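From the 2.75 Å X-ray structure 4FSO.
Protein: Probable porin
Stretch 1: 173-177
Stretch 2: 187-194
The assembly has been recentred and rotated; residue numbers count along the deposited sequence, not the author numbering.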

# COMPACT_ATOMS: atom_id res chain seq x y z
N GLN A 173 13.06 -4.52 14.55
CA GLN A 173 12.76 -5.87 15.00
C GLN A 173 12.46 -6.87 13.88
O GLN A 173 12.75 -6.64 12.71
CB GLN A 173 11.57 -5.82 15.95
CG GLN A 173 10.41 -5.02 15.40
CD GLN A 173 9.20 -5.04 16.31
OE1 GLN A 173 9.33 -5.13 17.54
NE2 GLN A 173 8.00 -4.96 15.72
N ASP A 174 11.84 -7.99 14.27
CA ASP A 174 11.53 -9.07 13.35
C ASP A 174 10.14 -9.00 12.71
O ASP A 174 9.17 -8.59 13.35
CB ASP A 174 11.70 -10.41 14.02
CG ASP A 174 12.31 -11.41 13.11
OD1 ASP A 174 11.98 -11.37 11.90
OD2 ASP A 174 13.14 -12.21 13.59
N ILE A 175 10.07 -9.43 11.45
CA ILE A 175 8.89 -9.22 10.61
C ILE A 175 7.64 -9.96 11.11
O ILE A 175 7.69 -11.09 11.56
CB ILE A 175 9.20 -9.58 9.18
CG1 ILE A 175 10.51 -8.90 8.76
CG2 ILE A 175 8.04 -9.22 8.27
CD1 ILE A 175 10.64 -8.64 7.25
N ARG A 176 6.51 -9.28 11.02
CA ARG A 176 5.31 -9.67 11.73
C ARG A 176 4.14 -9.80 10.81
O ARG A 176 4.00 -9.09 9.82
CB ARG A 176 4.93 -8.62 12.76
CG ARG A 176 5.51 -8.84 14.11
CD ARG A 176 5.55 -7.56 14.90
NE ARG A 176 5.98 -7.83 16.27
CZ ARG A 176 7.22 -8.16 16.62
NH1 ARG A 176 8.19 -8.27 15.70
NH2 ARG A 176 7.50 -8.38 17.90
N LEU A 177 3.27 -10.72 11.21
CA LEU A 177 2.00 -10.91 10.58
C LEU A 177 1.10 -9.79 11.08
O LEU A 177 1.05 -9.50 12.28
CB LEU A 177 1.45 -12.25 11.02
CG LEU A 177 0.10 -12.59 10.41
CD1 LEU A 177 0.24 -12.85 8.93
CD2 LEU A 177 -0.43 -13.79 11.13
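Stretch 2, residues 187-194: DTTGNRFD

Stretch 2 (D187 to D194) lies beside stretch 1 (Q173 to L177) with its chain running the opposite way, so that L177 meets T188, R176 meets T189 and I175 meets G190. The backbones join through a single beta bridge, R176 with T189, whose CA atoms are 4.8 Å apart. Both bridge residues are extended, R176 at phi/psi -127/149 and T189 at -118/150, and the extended course holds from T188 through G190. It breaks at each end of that run: D187 has positive phi (66/34), and N191 turns at -63/-42 before the chain extends again into the strand at F193 and D194.

Two backbone hydrogen bonds flank the bridge pair. G190 N donates to I175 O at 3.1 Å, and L177 N donates to T188 O at 3.2 Å; both are close to straight, with angles at hydrogen of 160° and 163°. Each acceptor also receives a CA-H contact, T189 CA lying 3.5 Å from I175 O and R176 CA 3.4 Å from T188 O. In the same L177 and T188 pair, water 1 stands in for a second direct bond: it donates to L177 O at 2.6 Å and accepts from T188 N at 2.9 Å, so these two backbone groups are satisfied through solvent rather than directly.

D174 points its CA-CB bond toward stretch 2. Its OD1 accepts a weak hydrogen bond from I175 N in its own stretch at 2.8 Å and also lies 2.7 Å from G190 O. R176 reaches back along its own stretch, and its NH1 gives D174 O a weak bond at 2.6 Å. The same guanidinium reaches D187 in a salt bridge, R176 NH2 to D187 OD1 at 3.0 Å; the oxygen lies well out of the guanidinium plane, so the attraction is one of charge, with no N-H aimed at it. T189 OG1 sits over one face of the group, 3.8 Å from R176 NH1.

Apolar packing is modest. I175 CD1 comes within 4.2 Å of F193 CB, and L177 CB lies 4.0 Å from T188 CB. G190 has no side chain, and N191 is modelled without its side-chain atoms. The CA-CB bond of R192 points away from stretch 1, and R192 NE is satisfied locally, in a salt-bridging hydrogen bond to D194 OD1 at 3.2 Å. Together the stretches bury 440 Å², counting both sides.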

# COMPACT_ATOMS: atom_id res chain seq x y z
N ASP A 187 2.15 -10.45 17.40
CA ASP A 187 3.56 -10.80 17.65
C ASP A 187 3.92 -12.18 17.05
O ASP A 187 4.72 -12.93 17.61
CB ASP A 187 3.87 -10.73 19.16
CG ASP A 187 5.33 -10.44 19.47
OD1 ASP A 187 6.22 -10.94 18.74
OD2 ASP A 187 5.60 -9.73 20.46
N THR A 188 3.30 -12.52 15.92
CA THR A 188 3.63 -13.74 15.21
C THR A 188 4.78 -13.41 14.29
O THR A 188 4.66 -12.52 13.46
CB THR A 188 2.50 -14.20 14.31
OG1 THR A 188 1.26 -14.20 15.04
CG2 THR A 188 2.80 -15.59 13.72
N THR A 189 5.88 -14.13 14.41
CA THR A 189 7.11 -13.68 13.77
C THR A 189 7.61 -14.64 12.71
O THR A 189 7.38 -15.84 12.81
CB THR A 189 8.20 -13.38 14.85
OG1 THR A 189 8.34 -11.96 15.00
CG2 THR A 189 9.56 -14.04 14.52
N GLY A 190 8.28 -14.12 11.69
CA GLY A 190 8.95 -14.98 10.74
C GLY A 190 10.43 -14.64 10.61
O GLY A 190 10.82 -13.49 10.78
N ASN A 191 11.24 -15.64 10.30
CA ASN A 191 12.69 -15.42 10.19
C ASN A 191 13.03 -14.44 9.07
O ASN A 191 13.88 -13.56 9.22
N ARG A 192 12.35 -14.61 7.95
CA ARG A 192 12.58 -13.77 6.80
C ARG A 192 11.30 -13.67 5.96
O ARG A 192 10.36 -14.43 6.17
CB ARG A 192 13.72 -14.34 5.97
CG ARG A 192 13.35 -15.53 5.12
CD ARG A 192 14.35 -16.64 5.30
NE ARG A 192 14.27 -17.62 4.23
CZ ARG A 192 14.85 -18.81 4.28
NH1 ARG A 192 15.52 -19.17 5.36
NH2 ARG A 192 14.73 -19.64 3.25
N PHE A 193 11.27 -12.72 5.04
CA PHE A 193 10.19 -12.63 4.08
C PHE A 193 10.76 -12.65 2.70
O PHE A 193 11.60 -11.83 2.35
CB PHE A 193 9.38 -11.33 4.27
CG PHE A 193 8.22 -11.19 3.32
CD1 PHE A 193 6.99 -11.79 3.60
CD2 PHE A 193 8.34 -10.45 2.14
CE1 PHE A 193 5.89 -11.66 2.73
CE2 PHE A 193 7.26 -10.31 1.27
CZ PHE A 193 6.02 -10.92 1.58
N ASP A 194 10.28 -13.59 1.90
CA ASP A 194 10.73 -13.74 0.52
C ASP A 194 9.57 -13.42 -0.41
O ASP A 194 8.41 -13.64 -0.08
CB ASP A 194 11.25 -15.18 0.27
CG ASP A 194 12.47 -15.55 1.17
OD1 ASP A 194 12.42 -16.59 1.88
OD2 ASP A 194 13.49 -14.82 1.14
O HOH W 1 1.70 -10.55 14.57